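Local atomic coordinates of ribonuclease VapC5 (Mycobacterium tuberculosis, PDB entry 3DBO), a protein that probably acts as the toxin of a type II toxin-antitoxin system, a magnesium-dependent ribonuclease whose limited activity is seen when complexed with its antitoxin VapB5. Residues T51-T54 with L55-R59; E79-A82 with D83-T86; R112-D115 with L116-A119; R71-R74 with L75-L78; A65-T68 with D69-A72. All coordinates share one frame; numbering follows the deposited sequence. Where two conformers were deposited one is given.

Interaction 1 of 5, residues T51-T54 with L55-R59. With NA (sodium ion), chain C.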
loop_
_atom_site.group_PDB
_atom_site.type_symbol
_atom_site.label_atom_id
_atom_site.label_comp_id
_atom_site.label_asym_id
_atom_site.label_seq_id
_atom_site.Cartn_x
_atom_site.Cartn_y
_atom_site.Cartn_z
ATOM N N THR B 51 0.450 4.150 -4.273
ATOM C CA THR B 51 -0.632 4.252 -5.238
ATOM C C THR B 51 -1.724 5.166 -4.705
ATOM O O THR B 51 -1.732 5.556 -3.529
ATOM C CB THR B 51 -1.279 2.863 -5.570
ATOM O OG1 THR B 51 -2.093 2.458 -4.461
ATOM C CG2 THR B 51 -0.210 1.757 -5.871
ATOM N N VAL B 52 -2.680 5.465 -5.577
ATOM C CA VAL B 52 -3.833 6.282 -5.209
ATOM C C VAL B 52 -4.699 5.613 -4.157
ATOM O O VAL B 52 -5.415 6.303 -3.420
ATOM C CB VAL B 52 -4.696 6.615 -6.473
ATOM C CG1 VAL B 52 -3.953 7.644 -7.337
ATOM C CG2 VAL B 52 -5.036 5.347 -7.281
ATOM N N VAL B 53 -4.646 4.280 -4.088
ATOM C CA VAL B 53 -5.443 3.551 -3.088
ATOM C C VAL B 53 -4.944 3.934 -1.689
ATOM O O VAL B 53 -5.746 4.147 -0.775
ATOM C CB VAL B 53 -5.369 2.019 -3.304
ATOM C CG1 VAL B 53 -6.085 1.278 -2.211
ATOM C CG2 VAL B 53 -5.955 1.671 -4.728
ATOM N N THR B 54 -3.622 3.970 -1.520
ATOM C CA THR B 54 -3.036 4.354 -0.228
ATOM C C THR B 54 -3.297 5.823 0.061
ATOM O O THR B 54 -3.606 6.167 1.206
ATOM C CB THR B 54 -1.535 4.030 -0.160
ATOM O OG1 THR B 54 -1.380 2.605 -0.172
ATOM C CG2 THR B 54 -0.886 4.607 1.127
ATOM N N LEU B 55 -3.203 6.686 -0.949
ATOM C CA LEU B 55 -3.581 8.113 -0.766
ATOM C C LEU B 55 -5.009 8.191 -0.175
ATOM O O LEU B 55 -5.257 8.886 0.809
ATOM C CB LEU B 55 -3.481 8.892 -2.100
ATOM C CG LEU B 55 -3.842 10.381 -2.043
ATOM C CD1 LEU B 55 -3.044 11.127 -1.001
ATOM C CD2 LEU B 55 -3.737 11.079 -3.436
ATOM N N ALA B 56 -5.934 7.440 -0.771
ATOM C CA ALA B 56 -7.319 7.395 -0.302
ATOM C C ALA B 56 -7.444 6.876 1.132
ATOM O O ALA B 56 -8.171 7.427 1.957
ATOM C CB ALA B 56 -8.148 6.507 -1.243
ATOM N N GLU B 57 -6.735 5.789 1.417
ATOM C CA GLU B 57 -6.843 5.147 2.712
ATOM C C GLU B 57 -6.261 5.992 3.851
ATOM O O GLU B 57 -6.864 6.088 4.917
ATOM C CB GLU B 57 -6.235 3.748 2.647
ATOM C CG GLU B 57 -7.178 2.814 1.872
ATOM C CD GLU B 57 -6.711 1.368 1.817
ATOM O OE1 GLU B 57 -5.500 1.109 2.000
ATOM O OE2 GLU B 57 -7.571 0.479 1.574
ATOM N N LEU B 58 -5.123 6.624 3.589
ATOM C CA LEU B 58 -4.515 7.559 4.566
ATOM C C LEU B 58 -5.419 8.780 4.788
ATOM O O LEU B 58 -5.558 9.262 5.909
ATOM C CB LEU B 58 -3.107 7.971 4.122
ATOM C CG LEU B 58 -2.074 6.827 4.054
ATOM C CD1 LEU B 58 -0.761 7.402 3.577
ATOM C CD2 LEU B 58 -1.950 6.147 5.427
ATOM N N ARG B 59 -6.079 9.230 3.723
ATOM C CA ARG B 59 -6.991 10.371 3.838
ATOM C C ARG B 59 -8.226 10.012 4.649
ATOM O O ARG B 59 -8.645 10.769 5.509
ATOM C CB ARG B 59 -7.338 10.932 2.462
ATOM C CG ARG B 59 -7.941 12.328 2.485
ATOM C CD ARG B 59 -8.220 12.810 1.062
ATOM N NE ARG B 59 -8.449 14.255 1.059
ATOM C CZ ARG B 59 -9.645 14.825 1.184
ATOM N NH1 ARG B 59 -10.751 14.079 1.282
ATOM N NH2 ARG B 59 -9.746 16.153 1.204
HETATM NA NA NA C . -0.551 1.621 -2.427
#
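The carboxylate of Glu57 has the CG1 methyl of Val53 over one face, nearly straight above CD at 4.1 Å, because the two side chains run side by side one helical turn apart. The polar ends of this flat group are taken up from other parts of the fold: OE2 meets Arg112 and Asn114, while OE1 is hydrogen-bonded to Thr27. Thr54 and Leu58 repeat the side-by-side pattern on the neighbouring flank, with Thr54 CG2 3.7 Å from Leu58 CD1. The first torsion of Thr54 (chi1 -67°) divides its branches: the methyl stands opposite the backbone N, toward Leu58, and OG1 is turned to a sodium ion 2.6 Å away. OG1 also bonds with Thr27. Thr51 OG1 reaches the same ion at 2.7 Å, and the carbonyl of Leu25 is a further ligand. That oxygen of Thr51 does double duty, since it also accepts a weak bond from Val53 N at 3.2 Å, bent to 134°. Thr51 is thereby the N-cap of helix 52-64, whose first turns are closed by regular backbone bonds such as Leu58 N to Thr54 O at 2.9 Å. A strand end passing directly into a capped helix, beside the acidic pocket that includes the predicted magnesium ligands Asp26 and Asp115, is the architecture of a PIN-domain active site.

Interaction 2 of 5, residues E79-A82 with D83-T86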
loop_
_atom_site.group_PDB
_atom_site.type_symbol
_atom_site.label_atom_id
_atom_site.label_comp_id
_atom_site.label_asym_id
_atom_site.label_seq_id
_atom_site.Cartn_x
_atom_site.Cartn_y
_atom_site.Cartn_z
ATOM N N GLU B 79 0.619 13.518 4.917
ATOM C CA GLU B 79 1.559 14.476 4.381
ATOM C C GLU B 79 2.848 13.811 3.905
ATOM O O GLU B 79 3.489 14.328 3.001
ATOM C CB GLU B 79 1.852 15.589 5.415
ATOM C CG GLU B 79 0.692 16.606 5.533
ATOM C CD GLU B 79 0.667 17.368 6.864
ATOM O OE1 GLU B 79 1.290 16.892 7.845
ATOM O OE2 GLU B 79 0.003 18.432 6.932
ATOM N N SER B 80 3.221 12.676 4.499
ATOM C CA SER B 80 4.476 11.986 4.127
ATOM C C SER B 80 4.493 11.509 2.668
ATOM O O SER B 80 5.560 11.250 2.113
ATOM C CB SER B 80 4.808 10.836 5.099
ATOM O OG SER B 80 4.073 9.653 4.823
ATOM N N VAL B 81 3.319 11.408 2.048
ATOM C CA VAL B 81 3.280 11.039 0.629
ATOM C C VAL B 81 3.189 12.209 -0.336
ATOM O O VAL B 81 3.068 11.997 -1.540
ATOM C CB VAL B 81 2.200 9.995 0.326
ATOM C CG1 VAL B 81 2.478 8.761 1.137
ATOM C CG2 VAL B 81 0.818 10.512 0.637
ATOM N N ALA B 82 3.279 13.436 0.179
ATOM C CA ALA B 82 3.013 14.612 -0.656
ATOM C C ALA B 82 3.967 14.757 -1.843
ATOM O O ALA B 82 3.546 15.201 -2.914
ATOM C CB ALA B 82 2.964 15.897 0.192
ATOM N N ASP B 83 5.227 14.364 -1.661
ATOM C CA ASP B 83 6.255 14.493 -2.689
ATOM C C ASP B 83 6.419 13.200 -3.485
ATOM O O ASP B 83 7.125 13.186 -4.508
ATOM C CB ASP B 83 7.616 14.834 -2.065
ATOM C CG ASP B 83 7.592 16.096 -1.221
ATOM O OD1 ASP B 83 6.584 16.840 -1.255
ATOM O OD2 ASP B 83 8.599 16.333 -0.513
ATOM N N MET B 84 5.802 12.119 -2.996
ATOM C CA MET B 84 6.026 10.768 -3.513
ATOM C C MET B 84 5.109 10.494 -4.701
ATOM O O MET B 84 3.937 10.872 -4.679
ATOM C CB MET B 84 5.791 9.756 -2.378
ATOM C CG MET B 84 5.988 8.274 -2.741
ATOM S SD MET B 84 5.536 7.081 -1.455
ATOM C CE MET B 84 6.597 7.606 -0.098
ATOM N N GLU B 85 5.640 9.836 -5.740
ATOM C CA GLU B 85 4.834 9.352 -6.856
ATOM C C GLU B 85 3.652 8.542 -6.304
ATOM O O GLU B 85 3.841 7.602 -5.510
ATOM C CB GLU B 85 5.692 8.472 -7.788
ATOM C CG GLU B 85 4.973 7.890 -8.995
ATOM C CD GLU B 85 4.509 8.946 -9.981
ATOM O OE1 GLU B 85 5.321 9.839 -10.321
ATOM O OE2 GLU B 85 3.336 8.876 -10.415
ATOM N N THR B 86 2.442 8.940 -6.695
ATOM C CA THR B 86 1.232 8.177 -6.402
ATOM C C THR B 86 0.691 7.613 -7.727
ATOM O O THR B 86 0.112 8.343 -8.554
ATOM C CB THR B 86 0.160 9.026 -5.681
ATOM O OG1 THR B 86 -0.097 10.202 -6.459
ATOM C CG2 THR B 86 0.642 9.446 -4.268
#
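Met84 meets Val81 three residues back, in the link that leads helix 68-79 round to strand 86-87, outermost within this chain, of the PIN-domain parallel sheet. The link starts with a type I beta turn from Glu79 to Ala82, closed by Ala82 N on Glu79 O at 3.0 Å. A second reversal follows at once, and the hydrogen bond from Met84 N to Val81 O, 3.1 Å long, closes it. This bond is bent at the proton (146°), and the donor stands well above the carbonyl plane, 68° out of it. The methionine can then be followed outward. Its CB lies 3.6 Å from Val81 O, the same oxygen that accepts the backbone bond. Beyond it the chain runs extended through CG until the thioether turns (chi3 -58°). SD passes 4.3 Å from Val81 CG1, a plain apolar contact, and the turn carries the terminal CE to 4.4 Å from Ser80 O. Met84 also packs on Thr50 of strand 47-51 and on an aromatic side chain of the other protein chain in the assembly, probably the antitoxin VapB5, while Val81 rests on Phe30. Ser80 OG turns back to the helix and bonds with Thr77 O, tying the end of the helix to the turn. At the outer corner Asp83 folds its carboxylate back along its own backbone, leaving OD1 3.4 Å from Ala82 C.

Interaction 3 of 5, residues R112-D115 with L116-A119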
loop_
_atom_site.group_PDB
_atom_site.type_symbol
_atom_site.label_atom_id
_atom_site.label_comp_id
_atom_site.label_asym_id
_atom_site.label_seq_id
_atom_site.Cartn_x
_atom_site.Cartn_y
_atom_site.Cartn_z
ATOM N N ARG B 112 -8.345 -8.463 0.184
ATOM C CA ARG B 112 -9.154 -7.209 0.325
ATOM C C ARG B 112 -9.217 -6.586 -1.062
ATOM O O ARG B 112 -8.192 -6.530 -1.752
ATOM C CB ARG B 112 -8.414 -6.139 1.171
ATOM C CG ARG B 112 -8.391 -6.195 2.715
ATOM C CD ARG B 112 -8.186 -4.743 3.284
ATOM N NE ARG B 112 -7.083 -3.977 2.666
ATOM C CZ ARG B 112 -7.095 -2.659 2.436
ATOM N NH1 ARG B 112 -8.164 -1.931 2.739
ATOM N NH2 ARG B 112 -6.049 -2.060 1.874
ATOM N N ILE B 113 -10.379 -6.087 -1.483
ATOM C CA ILE B 113 -10.466 -5.555 -2.851
ATOM C C ILE B 113 -9.498 -4.381 -3.094
ATOM O O ILE B 113 -8.905 -4.280 -4.169
ATOM C CB ILE B 113 -11.924 -5.233 -3.299
ATOM C CG1 ILE B 113 -11.985 -5.058 -4.821
ATOM C CG2 ILE B 113 -12.453 -3.993 -2.609
ATOM C CD1 ILE B 113 -13.396 -5.119 -5.409
ATOM N N ASN B 114 -9.314 -3.520 -2.094
ATOM C CA ASN B 114 -8.419 -2.388 -2.248
ATOM C C ASN B 114 -6.963 -2.856 -2.324
ATOM O O ASN B 114 -6.186 -2.286 -3.068
ATOM C CB ASN B 114 -8.611 -1.359 -1.147
ATOM C CG ASN B 114 -9.644 -0.298 -1.511
ATOM O OD1 ASN B 114 -10.296 -0.370 -2.562
ATOM N ND2 ASN B 114 -9.784 0.707 -0.639
ATOM N N ASP B 115 -6.623 -3.919 -1.593
ATOM C CA ASP B 115 -5.295 -4.541 -1.765
ATOM C C ASP B 115 -5.107 -5.146 -3.149
ATOM O O ASP B 115 -4.018 -5.061 -3.718
ATOM C CB ASP B 115 -4.991 -5.584 -0.672
ATOM C CG ASP B 115 -4.514 -4.931 0.632
ATOM O OD1 ASP B 115 -4.202 -3.708 0.627
ATOM O OD2 ASP B 115 -4.448 -5.630 1.660
ATOM N N LEU B 116 -6.176 -5.695 -3.725
ATOM C CA LEU B 116 -6.070 -6.231 -5.099
ATOM C C LEU B 116 -5.793 -5.130 -6.122
ATOM O O LEU B 116 -4.988 -5.324 -7.044
ATOM C CB LEU B 116 -7.315 -7.040 -5.488
ATOM C CG LEU B 116 -7.181 -7.872 -6.780
ATOM C CD1 LEU B 116 -6.005 -8.907 -6.714
ATOM C CD2 LEU B 116 -8.539 -8.568 -7.029
ATOM N N TRP B 117 -6.441 -3.971 -5.959
ATOM C CA TRP B 117 -6.119 -2.785 -6.770
ATOM C C TRP B 117 -4.647 -2.368 -6.636
ATOM O O TRP B 117 -3.989 -2.077 -7.618
ATOM C CB TRP B 117 -7.069 -1.606 -6.443
ATOM C CG TRP B 117 -8.473 -1.784 -7.013
ATOM C CD1 TRP B 117 -9.645 -1.933 -6.327
ATOM C CD2 TRP B 117 -8.813 -1.790 -8.400
ATOM N NE1 TRP B 117 -10.720 -2.036 -7.225
ATOM C CE2 TRP B 117 -10.218 -1.964 -8.499
ATOM C CE3 TRP B 117 -8.055 -1.688 -9.577
ATOM C CZ2 TRP B 117 -10.887 -2.032 -9.741
ATOM C CZ3 TRP B 117 -8.728 -1.761 -10.825
ATOM C CH2 TRP B 117 -10.128 -1.912 -10.879
ATOM N N ILE B 118 -4.130 -2.353 -5.416
ATOM C CA ILE B 118 -2.711 -2.067 -5.207
ATOM C C ILE B 118 -1.815 -3.057 -5.958
ATOM O O ILE B 118 -0.925 -2.638 -6.710
ATOM C CB ILE B 118 -2.362 -2.015 -3.713
ATOM C CG1 ILE B 118 -3.047 -0.791 -3.073
ATOM C CG2 ILE B 118 -0.831 -1.880 -3.520
ATOM C CD1 ILE B 118 -3.033 -0.846 -1.518
ATOM N N ALA B 119 -2.078 -4.353 -5.772
ATOM C CA ALA B 119 -1.320 -5.413 -6.430
ATOM C C ALA B 119 -1.444 -5.303 -7.951
ATOM O O ALA B 119 -0.456 -5.489 -8.665
ATOM C CB ALA B 119 -1.801 -6.770 -5.962
#
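Asp115 and Ile118 lie side by side in the first turns of helix 113-124, the PIN-domain helix that carries Asp115, a predicted magnesium ligand, and Arg112 occupies the N-cap position just before it. Ionic contacts come first. The guanidinium of Arg112 reaches forward to the carboxylate of Asp115 in a salt bridge, NH2 to OD1 at 2.8 Å. OD1 lies close to the guanidinium plane, whereas NH2 approaches from above the carboxylate plane, 61° out of it. A second bond, from NE to OD2, is almost straight at 176° but weak at 3.3 Å. With NH1 held by Glu57 and by the backbone of another protein chain, all three guanidinium nitrogens are engaged, which should fix the rotation of the group. Backbone hydrogen bonds form the second class, running four residues back along the helix: Leu116 N bonds to Arg112 O at 2.9 Å and Ala119 N to Asp115 O at the same length; Trp117 N to Ile113 O and Ile118 N to Asn114 O come between them in sequence and are slightly longer. Apolar packing is the third. Ile113 and Trp117 point the same way, and in the conformer described here Ile113 CG1 lies 4.2 Å from CD1 of the indole, which stacks further on Trp97. The amide plane of Asn114, whose ND2 bonds Glu57, is turned 65° from the indole plane. On the neighbouring flank, the terminal methyl CD1 of Ile118 stops 3.8 Å from Asp115 OD1.

Interaction 4 of 5, residues R71-R74 with L75-L78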
loop_
_atom_site.group_PDB
_atom_site.type_symbol
_atom_site.label_atom_id
_atom_site.label_comp_id
_atom_site.label_asym_id
_atom_site.label_seq_id
_atom_site.Cartn_x
_atom_site.Cartn_y
_atom_site.Cartn_z
ATOM N N ARG B 71 -5.642 12.362 15.072
ATOM C CA ARG B 71 -5.831 13.145 13.843
ATOM C C ARG B 71 -4.516 13.807 13.413
ATOM O O ARG B 71 -4.151 13.754 12.247
ATOM C CB ARG B 71 -6.905 14.199 14.054
ATOM C CG ARG B 71 -7.410 14.846 12.772
ATOM C CD ARG B 71 -8.504 15.844 13.126
ATOM N NE ARG B 71 -9.595 15.132 13.802
ATOM C CZ ARG B 71 -10.035 15.379 15.033
ATOM N NH1 ARG B 71 -9.536 16.384 15.746
ATOM N NH2 ARG B 71 -11.004 14.626 15.537
ATOM N N ALA B 72 -3.803 14.424 14.359
ATOM C CA ALA B 72 -2.513 15.034 14.026
ATOM C C ALA B 72 -1.503 14.011 13.521
ATOM O O ALA B 72 -0.755 14.291 12.579
ATOM C CB ALA B 72 -1.956 15.771 15.223
ATOM N N GLN B 73 -1.445 12.847 14.169
ATOM C CA GLN B 73 -0.521 11.789 13.731
ATOM C C GLN B 73 -0.852 11.332 12.299
ATOM O O GLN B 73 0.036 11.174 11.457
ATOM C CB GLN B 73 -0.525 10.605 14.700
ATOM C CG GLN B 73 0.626 9.629 14.471
ATOM C CD GLN B 73 1.961 10.334 14.284
ATOM O OE1 GLN B 73 2.462 10.986 15.209
ATOM N NE2 GLN B 73 2.528 10.234 13.081
ATOM N N ARG B 74 -2.128 11.084 12.061
ATOM C CA ARG B 74 -2.576 10.546 10.770
ATOM C C ARG B 74 -2.403 11.595 9.689
ATOM O O ARG B 74 -2.097 11.275 8.538
ATOM C CB ARG B 74 -4.017 10.071 10.864
ATOM C CG ARG B 74 -4.161 8.751 11.656
ATOM C CD ARG B 74 -5.569 8.260 11.653
ATOM N NE ARG B 74 -5.756 7.121 12.549
ATOM C CZ ARG B 74 -6.918 6.525 12.777
ATOM N NH1 ARG B 74 -8.017 6.958 12.177
ATOM N NH2 ARG B 74 -6.979 5.495 13.618
ATOM N N LEU B 75 -2.579 12.854 10.063
ATOM C CA LEU B 75 -2.362 13.941 9.124
ATOM C C LEU B 75 -0.879 14.005 8.692
ATOM O O LEU B 75 -0.582 14.146 7.502
ATOM C CB LEU B 75 -2.887 15.274 9.682
ATOM C CG LEU B 75 -2.807 16.440 8.684
ATOM C CD1 LEU B 75 -3.584 16.165 7.369
ATOM C CD2 LEU B 75 -3.276 17.724 9.361
ATOM N N ALA B 76 0.047 13.873 9.644
ATOM C CA ALA B 76 1.474 13.683 9.303
ATOM C C ALA B 76 1.726 12.483 8.352
ATOM O O ALA B 76 2.534 12.563 7.433
ATOM C CB ALA B 76 2.331 13.531 10.598
ATOM N N THR B 77 1.032 11.376 8.584
ATOM C CA THR B 77 1.186 10.200 7.698
ATOM C C THR B 77 0.743 10.563 6.266
ATOM O O THR B 77 1.438 10.268 5.283
ATOM C CB THR B 77 0.373 9.000 8.235
ATOM O OG1 THR B 77 0.607 8.854 9.646
ATOM C CG2 THR B 77 0.773 7.713 7.509
ATOM N N LEU B 78 -0.420 11.203 6.151
ATOM C CA LEU B 78 -0.930 11.645 4.844
ATOM C C LEU B 78 0.057 12.583 4.148
ATOM O O LEU B 78 0.325 12.455 2.939
ATOM C CB LEU B 78 -2.317 12.314 4.977
ATOM C CG LEU B 78 -2.928 12.874 3.680
ATOM C CD1 LEU B 78 -3.155 11.749 2.658
ATOM C CD2 LEU B 78 -4.220 13.636 3.947
#
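Gln73 and Thr77, one turn apart, cross at about a right angle. The glutamine leaves the helix with CG opposite the backbone N and then bends sharply at chi2 (46°), turning its amide along the helix toward the next turn. In the conformer described here, NE2 comes to 4.1 Å from Ala76 CB and 4.2 Å from Thr77 OG1, a loose approach. Thr77 OG1 lies closer to the backbone, 3.0 Å from Gln73 O; whether its proton goes there is unsettled, because the backbone of another protein chain also bonds to this hydroxyl. Gln73 O in any case accepts Thr77 N at 3.0 Å. These are the regular turns of helix 68-79, which in this PIN domain packs against helix 52-64 through Leu78 on Leu55, Leu58 and Val62. Arg74 takes a different course: its chain runs extended from CG to NE, away from the 75-78 segment, and NE and NH1 each make a salt bridge to acidic side-chain atoms of the other protein chain, probably the antitoxin. NH1 is also bonded to Gly61 O. On the backbone side, Arg74 O receives Leu78 N at 2.9 Å. Leu75 CB presses on the preceding turn, 3.2 Å from Arg71 O, which also accepts Leu75 N at 2.8 Å.

Interaction 5 of 5, residues A65-T68 with D69-A72. With NA (sodium ion), chain F.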
loop_
_atom_site.group_PDB
_atom_site.type_symbol
_atom_site.label_atom_id
_atom_site.label_comp_id
_atom_site.label_asym_id
_atom_site.label_seq_id
_atom_site.Cartn_x
_atom_site.Cartn_y
_atom_site.Cartn_z
ATOM N N ALA B 65 -10.366 9.900 12.309
ATOM C CA ALA B 65 -9.665 9.975 13.603
ATOM C C ALA B 65 -10.590 10.535 14.674
ATOM O O ALA B 65 -11.276 11.538 14.447
ATOM C CB ALA B 65 -8.373 10.811 13.477
ATOM N N ALA B 66 -10.598 9.870 15.831
ATOM C CA ALA B 66 -11.517 10.180 16.912
ATOM C C ALA B 66 -11.062 11.333 17.826
ATOM O O ALA B 66 -11.897 12.030 18.389
ATOM C CB ALA B 66 -11.805 8.904 17.741
ATOM N N THR B 67 -9.760 11.547 17.958
ATOM C CA THR B 67 -9.229 12.575 18.865
ATOM C C THR B 67 -8.199 13.393 18.134
ATOM O O THR B 67 -7.619 12.910 17.154
ATOM C CB THR B 67 -8.496 11.938 20.055
ATOM O OG1 THR B 67 -7.381 11.175 19.574
ATOM C CG2 THR B 67 -9.413 11.063 20.847
ATOM N N THR B 68 -7.939 14.626 18.591
ATOM C CA THR B 68 -6.938 15.474 17.917
ATOM C C THR B 68 -5.576 14.819 17.804
ATOM O O THR B 68 -4.945 14.909 16.757
ATOM C CB THR B 68 -6.718 16.848 18.574
ATOM O OG1 THR B 68 -6.631 16.691 19.995
ATOM C CG2 THR B 68 -7.830 17.817 18.192
ATOM N N ASP B 69 -5.117 14.160 18.869
ATOM C CA ASP B 69 -3.773 13.557 18.815
ATOM C C ASP B 69 -3.646 12.538 17.684
ATOM O O ASP B 69 -2.649 12.529 16.969
ATOM C CB ASP B 69 -3.355 12.901 20.130
ATOM C CG ASP B 69 -1.919 12.390 20.082
ATOM O OD1 ASP B 69 -0.979 13.225 19.934
ATOM O OD2 ASP B 69 -1.726 11.155 20.162
ATOM N N ILE B 70 -4.657 11.690 17.547
ATOM C CA ILE B 70 -4.663 10.664 16.504
ATOM C C ILE B 70 -4.764 11.363 15.145
ATOM O O ILE B 70 -4.056 11.004 14.208
ATOM C CB ILE B 70 -5.824 9.653 16.702
ATOM C CG1 ILE B 70 -5.552 8.768 17.928
ATOM C CG2 ILE B 70 -6.007 8.776 15.468
ATOM C CD1 ILE B 70 -4.233 8.021 17.865
ATOM N N ARG B 71 -5.642 12.362 15.072
ATOM C CA ARG B 71 -5.831 13.145 13.843
ATOM C C ARG B 71 -4.516 13.807 13.413
ATOM O O ARG B 71 -4.151 13.754 12.247
ATOM C CB ARG B 71 -6.905 14.199 14.054
ATOM C CG ARG B 71 -7.410 14.846 12.772
ATOM C CD ARG B 71 -8.504 15.844 13.126
ATOM N NE ARG B 71 -9.595 15.132 13.802
ATOM C CZ ARG B 71 -10.035 15.379 15.033
ATOM N NH1 ARG B 71 -9.536 16.384 15.746
ATOM N NH2 ARG B 71 -11.004 14.626 15.537
ATOM N N ALA B 72 -3.803 14.424 14.359
ATOM C CA ALA B 72 -2.513 15.034 14.026
ATOM C C ALA B 72 -1.503 14.011 13.521
ATOM O O ALA B 72 -0.755 14.291 12.579
ATOM C CB ALA B 72 -1.956 15.771 15.223
HETATM NA NA NA F . -10.934 13.182 12.290
#
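A helix N-cap and a surface sodium site meet in the short connection between helices 52-64 and 68-79. Thr67 is the cap: its OG1 accepts from Ile70 N, a weak bond at 3.4 Å though fairly straight. Behind it Thr67 O takes Arg71 N at 2.9 Å, starting the regular helical pattern, and Ala72 N follows on Thr68 O. The side chain of Arg71 bends at chi3 (-60°) and folds back over the connection. Thr67 O lies 4.0 Å above its guanidinium plane, over the centre. NH2 donates to Ala65 O at 3.3 Å from above the carbonyl plane, and the oxygen is tilted from the guanidinium plane. The same carbonyl oxygen binds the sodium ion at 2.7 Å, with Val62 O as another ligand. The ion also lies in the guanidinium plane at its edge, 2.8 Å from Arg71 NE; so close an approach of two cations is unusual and leaves the assignment of this site open to doubt. In the conformers described here, Thr68 CG2 nears NH1 and Ala65 CB packs on Ile70 CG2 at 3.7 Å. Thr67 N is buried by the contact and has no partner in the model. Such a tight, capped connection between adjacent antiparallel helices is that of an alpha-alpha hairpin.

In the fold
Followed from the N terminus, the contacts come in the order 1, 5, 4, 2, 3. All are local; none nests within or crosses another, though interactions 5 and 4 share Arg71 and Ala72. Interaction 1 starts helix 52-64 at the end of strand 47-51, interaction 5 closes the connection to helix 68-79, interaction 4 continues along that helix, and interaction 2 turns the chain toward strand 86-87. Leu58 of interaction 1 packs on Thr77 of interaction 4 and on Val81 of interaction 2, joining these parts. Interaction 3, later in the chain, returns to interaction 1, Ile118 packing on Val53 and bringing helix 113-124, with the predicted magnesium ligand Asp115, against helix 52-64.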